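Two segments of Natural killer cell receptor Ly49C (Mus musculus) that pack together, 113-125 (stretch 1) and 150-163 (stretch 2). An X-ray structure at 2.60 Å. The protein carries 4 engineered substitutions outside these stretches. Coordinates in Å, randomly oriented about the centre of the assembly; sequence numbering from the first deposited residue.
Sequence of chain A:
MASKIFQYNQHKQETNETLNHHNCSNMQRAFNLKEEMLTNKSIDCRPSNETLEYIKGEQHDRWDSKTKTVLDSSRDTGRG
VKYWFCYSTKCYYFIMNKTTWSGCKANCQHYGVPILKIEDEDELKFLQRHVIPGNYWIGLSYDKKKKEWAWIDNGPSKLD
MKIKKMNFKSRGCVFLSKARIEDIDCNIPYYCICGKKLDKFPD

Stretch 1 113-125: VPILKIEDEDELK
Stretch 2 (150-163) AWIDNGPSKLDMKI

Two loop segments, each leading into a helix, lie side by side in Ly49C and bury 751 Å² between them. Stretch 1 runs extended from Val113 to Ile118, with phi/psi near -105/128 at Lys117 and Ile118, turns at Glu119 (-84/-45) and enters its helix at Glu121. Stretch 2 leaves a strand at Trp151, passes through a type I turn from Trp151 to Asn154, where Asn154 takes the left-handed conformation (67/14), and then extends through Gly155, Pro156 and Ser157 (phi -77 to -138, psi 150 to 165). A second type I turn, Ser157 to Asp160, leads into its helix. The CA atoms set the register: Lys117 to Trp151 at 6.4 Å, Glu119 to Ser157 at 5.1 Å and Asp120 to Lys158 at 5.0 Å, so both chains advance in the same sense here.

At the Ile115 end, Ile152 (chi1 t, chi2 p) is the bump. Its CD1 lies 3.6 Å from Ile115 CG2, its CG1 4.4 Å from Pro114 CB, and its CG2 3.3 Å from Ile115 O; a branched chain can touch backbone and side chain together. Beside it lies the broad Trp151 ring (chi1 m, chi2 98°). Ile118 O sits over one face and Leu116 O at the edge, while Ile118 CB comes within 4.2 Å of Trp151 CH2. The ring's NE1 donates to Asp160 OD1 at 3.0 Å, tying it to the following helix.

Lys117 (chi1 155°, chi2 127°, chi3 and chi4 t) spans the surface of stretch 2. Its CD passes 3.9 Å from Trp151 CB, and its ammonium end enters a polar hollow formed by the loop. There NZ makes a salt bridge with Asp153 OD1 at 3.0 Å and a hydrogen bond to Pro156 O at 2.6 Å, with Gly155 O 3.1 Å from NZ. Asp153 (chi1 p) is held by Gly155 N, which donates to its OD1 at 2.7 Å. Gly155 suits this place: an ideal CB would lie a tight 3.1 Å from Lys117 NZ.

The backbones run closest at Ser157 and Lys158. Ser157 (chi1 t) donates from OG to Ile118 O at 2.7 Å and accepts there from Leu159 N at 3.1 Å, so one small hydroxyl both joins the stretches and caps the turn. Next along, Lys158 N donates to Glu119 O at 2.9 Å. The helix of stretch 1 is also capped at its entrance: Asp120 (chi1 p) accepts at OD1 a weak bond from Glu123 N at 3.4 Å, and Glu123 (chi1 and chi2 t) receives Glu119 N at OE2, 2.8 Å.

Leu159 (chi1 -106°, chi2 p) fills a hollow lined by Ile118, the Asp120-Glu121 backbone and Leu124. Its CD2 meets Ile118 CG2 at 3.5 Å and Leu124 CD2 at 4.5 Å, while CD1 rests 3.3 Å from Glu121 N. Beyond it, extended Lys162 brings NZ to 3.7 Å from Leu124 CD2 and into a long salt bridge with Glu121 OE1, 3.8 Å.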

# COMPACT_ATOMS: atom_id res chain seq x y z
N VAL A 113 -10.55 -4.62 -12.65
CA VAL A 113 -9.25 -4.03 -12.37
C VAL A 113 -8.35 -4.49 -13.48
O VAL A 113 -7.97 -5.66 -13.51
CB VAL A 113 -8.70 -4.46 -10.98
CG1 VAL A 113 -7.32 -3.93 -10.76
CG2 VAL A 113 -9.64 -3.98 -9.87
N PRO A 114 -8.03 -3.60 -14.43
CA PRO A 114 -7.40 -4.10 -15.66
C PRO A 114 -5.93 -4.54 -15.49
O PRO A 114 -5.28 -4.19 -14.52
CB PRO A 114 -7.53 -2.90 -16.62
CG PRO A 114 -8.50 -1.91 -15.92
CD PRO A 114 -8.26 -2.14 -14.46
N ILE A 115 -5.44 -5.31 -16.46
CA ILE A 115 -4.06 -5.81 -16.44
C ILE A 115 -3.08 -4.66 -16.22
O ILE A 115 -3.28 -3.56 -16.72
CB ILE A 115 -3.77 -6.70 -17.69
CG1 ILE A 115 -2.40 -7.38 -17.64
CG2 ILE A 115 -4.00 -5.94 -19.02
CD1 ILE A 115 -2.11 -8.30 -18.85
N LEU A 116 -2.02 -4.92 -15.46
CA LEU A 116 -1.16 -3.85 -14.94
C LEU A 116 -0.53 -2.91 -15.95
O LEU A 116 0.09 -3.33 -16.93
CB LEU A 116 -0.08 -4.41 -14.03
CG LEU A 116 0.82 -3.39 -13.34
CD1 LEU A 116 0.06 -2.55 -12.34
CD2 LEU A 116 1.99 -4.06 -12.71
N LYS A 117 -0.69 -1.62 -15.67
CA LYS A 117 0.12 -0.58 -16.27
C LYS A 117 1.11 -0.07 -15.21
O LYS A 117 0.73 0.23 -14.09
CB LYS A 117 -0.77 0.53 -16.81
CG LYS A 117 -0.11 1.90 -16.93
CD LYS A 117 -0.26 2.48 -18.33
CE LYS A 117 -0.08 3.96 -18.28
NZ LYS A 117 0.21 4.49 -19.62
N ILE A 118 2.39 -0.01 -15.57
CA ILE A 118 3.42 0.47 -14.66
C ILE A 118 3.80 1.88 -15.07
O ILE A 118 4.11 2.11 -16.22
CB ILE A 118 4.68 -0.44 -14.63
CG1 ILE A 118 4.29 -1.87 -14.21
CG2 ILE A 118 5.69 0.10 -13.65
CD1 ILE A 118 5.46 -2.86 -14.06
N GLU A 119 3.75 2.81 -14.11
CA GLU A 119 3.97 4.23 -14.40
C GLU A 119 5.43 4.64 -14.43
O GLU A 119 5.86 5.36 -15.33
CB GLU A 119 3.20 5.14 -13.42
CG GLU A 119 1.70 4.96 -13.44
CD GLU A 119 1.04 5.37 -14.76
OE1 GLU A 119 1.74 5.84 -15.71
OE2 GLU A 119 -0.21 5.23 -14.85
N ASP A 120 6.18 4.18 -13.44
CA ASP A 120 7.59 4.54 -13.33
C ASP A 120 8.46 3.45 -12.71
O ASP A 120 7.94 2.39 -12.29
CB ASP A 120 7.76 5.88 -12.60
CG ASP A 120 6.99 5.95 -11.30
OD1 ASP A 120 6.47 4.93 -10.83
OD2 ASP A 120 6.92 7.05 -10.73
N GLU A 121 9.77 3.70 -12.68
CA GLU A 121 10.76 2.77 -12.16
C GLU A 121 10.60 2.51 -10.67
O GLU A 121 11.01 1.46 -10.18
CB GLU A 121 12.19 3.26 -12.43
CG GLU A 121 12.71 2.94 -13.83
CD GLU A 121 14.17 2.49 -13.81
OE1 GLU A 121 14.50 1.56 -13.03
OE2 GLU A 121 14.98 3.06 -14.58
N ASP A 122 10.01 3.46 -9.96
CA ASP A 122 9.74 3.28 -8.53
C ASP A 122 8.70 2.19 -8.32
O ASP A 122 8.88 1.30 -7.47
CB ASP A 122 9.28 4.58 -7.88
CG ASP A 122 10.42 5.59 -7.70
OD1 ASP A 122 10.13 6.71 -7.20
OD2 ASP A 122 11.59 5.26 -8.04
N GLU A 123 7.62 2.28 -9.09
CA GLU A 123 6.57 1.29 -9.07
C GLU A 123 7.08 -0.06 -9.55
O GLU A 123 6.83 -1.08 -8.90
CB GLU A 123 5.36 1.74 -9.88
CG GLU A 123 4.23 0.73 -9.80
CD GLU A 123 3.00 1.11 -10.58
OE1 GLU A 123 1.92 0.67 -10.15
OE2 GLU A 123 3.10 1.82 -11.60
N LEU A 124 7.80 -0.09 -10.68
CA LEU A 124 8.39 -1.35 -11.15
C LEU A 124 9.18 -2.06 -10.02
O LEU A 124 8.92 -3.23 -9.70
CB LEU A 124 9.28 -1.14 -12.39
CG LEU A 124 10.20 -2.31 -12.82
CD1 LEU A 124 9.46 -3.63 -12.98
CD2 LEU A 124 10.92 -1.98 -14.09
N LYS A 125 10.13 -1.35 -9.44
CA LYS A 125 10.96 -1.89 -8.37
C LYS A 125 10.14 -2.29 -7.16
O LYS A 125 10.40 -3.34 -6.57
CB LYS A 125 12.05 -0.90 -7.97
CG LYS A 125 13.06 -0.68 -9.09
CD LYS A 125 14.39 -0.18 -8.59
CE LYS A 125 15.18 0.43 -9.74
NZ LYS A 125 16.23 1.34 -9.22
N ALA A 150 2.44 -1.38 -26.76
CA ALA A 150 1.27 -0.67 -26.23
C ALA A 150 0.90 -1.14 -24.85
O ALA A 150 0.81 -2.33 -24.58
CB ALA A 150 0.08 -0.82 -27.16
N TRP A 151 0.67 -0.17 -23.97
CA TRP A 151 0.07 -0.41 -22.68
C TRP A 151 -1.42 -0.70 -22.80
O TRP A 151 -2.05 -0.39 -23.81
CB TRP A 151 0.33 0.76 -21.73
CG TRP A 151 1.77 0.83 -21.39
CD1 TRP A 151 2.70 1.62 -21.95
CD2 TRP A 151 2.47 0.02 -20.43
NE1 TRP A 151 3.93 1.38 -21.41
CE2 TRP A 151 3.81 0.40 -20.47
CE3 TRP A 151 2.07 -0.98 -19.54
CZ2 TRP A 151 4.78 -0.18 -19.66
CZ3 TRP A 151 3.03 -1.56 -18.72
CH2 TRP A 151 4.37 -1.17 -18.79
N ILE A 152 -1.98 -1.30 -21.76
CA ILE A 152 -3.40 -1.62 -21.74
C ILE A 152 -4.28 -0.39 -22.02
O ILE A 152 -5.30 -0.51 -22.71
CB ILE A 152 -3.79 -2.28 -20.40
CG1 ILE A 152 -5.29 -2.64 -20.40
CG2 ILE A 152 -3.38 -1.40 -19.19
CD1 ILE A 152 -5.65 -3.74 -21.37
N ASP A 153 -3.88 0.77 -21.50
CA ASP A 153 -4.67 2.00 -21.60
C ASP A 153 -4.32 2.90 -22.79
O ASP A 153 -4.96 3.93 -22.99
CB ASP A 153 -4.64 2.79 -20.28
CG ASP A 153 -3.29 3.50 -20.02
OD1 ASP A 153 -2.36 3.41 -20.85
OD2 ASP A 153 -3.17 4.15 -18.95
N ASN A 154 -3.30 2.51 -23.58
CA ASN A 154 -2.79 3.29 -24.73
C ASN A 154 -2.12 4.61 -24.38
O ASN A 154 -1.89 5.45 -25.24
CB ASN A 154 -3.88 3.52 -25.78
CG ASN A 154 -4.32 2.24 -26.43
OD1 ASN A 154 -5.35 1.67 -26.07
ND2 ASN A 154 -3.53 1.75 -27.39
N GLY A 155 -1.82 4.77 -23.09
CA GLY A 155 -1.14 5.96 -22.61
C GLY A 155 0.36 5.72 -22.59
O GLY A 155 0.81 4.58 -22.70
N PRO A 156 1.15 6.81 -22.47
CA PRO A 156 2.57 6.63 -22.27
C PRO A 156 2.88 6.23 -20.83
O PRO A 156 2.02 6.36 -19.94
CB PRO A 156 3.15 8.01 -22.59
CG PRO A 156 2.07 8.95 -22.22
CD PRO A 156 0.77 8.24 -22.52
N SER A 157 4.09 5.73 -20.62
CA SER A 157 4.60 5.40 -19.30
C SER A 157 6.03 5.88 -19.22
O SER A 157 6.75 5.92 -20.21
CB SER A 157 4.53 3.90 -19.09
OG SER A 157 5.50 3.49 -18.15
N LYS A 158 6.47 6.25 -18.02
CA LYS A 158 7.83 6.75 -17.85
C LYS A 158 8.89 5.65 -17.92
O LYS A 158 10.07 5.89 -17.74
CB LYS A 158 7.94 7.59 -16.59
CG LYS A 158 7.42 8.99 -16.82
CD LYS A 158 6.67 9.51 -15.63
CE LYS A 158 5.77 10.68 -16.04
NZ LYS A 158 6.43 11.64 -16.98
N LEU A 159 8.44 4.44 -18.22
CA LEU A 159 9.31 3.33 -18.45
C LEU A 159 9.66 3.26 -19.92
O LEU A 159 10.67 2.67 -20.29
CB LEU A 159 8.62 2.04 -18.05
CG LEU A 159 9.03 1.33 -16.77
CD1 LEU A 159 9.43 2.29 -15.67
CD2 LEU A 159 7.91 0.43 -16.34
N ASP A 160 8.81 3.86 -20.75
CA ASP A 160 8.92 3.76 -22.21
C ASP A 160 10.34 4.06 -22.68
O ASP A 160 10.89 3.31 -23.50
CB ASP A 160 7.89 4.66 -22.92
CG ASP A 160 6.45 4.18 -22.73
OD1 ASP A 160 6.22 2.98 -22.47
OD2 ASP A 160 5.53 5.01 -22.85
N MET A 161 10.93 5.14 -22.16
CA MET A 161 12.31 5.51 -22.47
C MET A 161 13.28 4.35 -22.29
O MET A 161 14.03 4.00 -23.23
CB MET A 161 12.76 6.70 -21.61
CG MET A 161 12.51 8.05 -22.26
SD MET A 161 14.07 8.93 -22.49
CE MET A 161 13.67 10.10 -23.82
N LYS A 162 13.26 3.75 -21.10
CA LYS A 162 14.06 2.58 -20.78
C LYS A 162 13.65 1.36 -21.63
O LYS A 162 14.51 0.66 -22.18
CB LYS A 162 13.95 2.28 -19.28
CG LYS A 162 14.63 1.00 -18.80
CD LYS A 162 14.05 0.55 -17.44
CE LYS A 162 14.37 -0.90 -17.12
NZ LYS A 162 14.21 -1.18 -15.68
N ILE A 163 12.34 1.14 -21.74
CA ILE A 163 11.79 0.02 -22.50
C ILE A 163 12.20 0.01 -23.98
O ILE A 163 12.63 -1.01 -24.49
CB ILE A 163 10.24 -0.04 -22.34
CG1 ILE A 163 9.89 -0.78 -21.03
CG2 ILE A 163 9.58 -0.73 -23.53
CD1 ILE A 163 8.45 -0.56 -20.53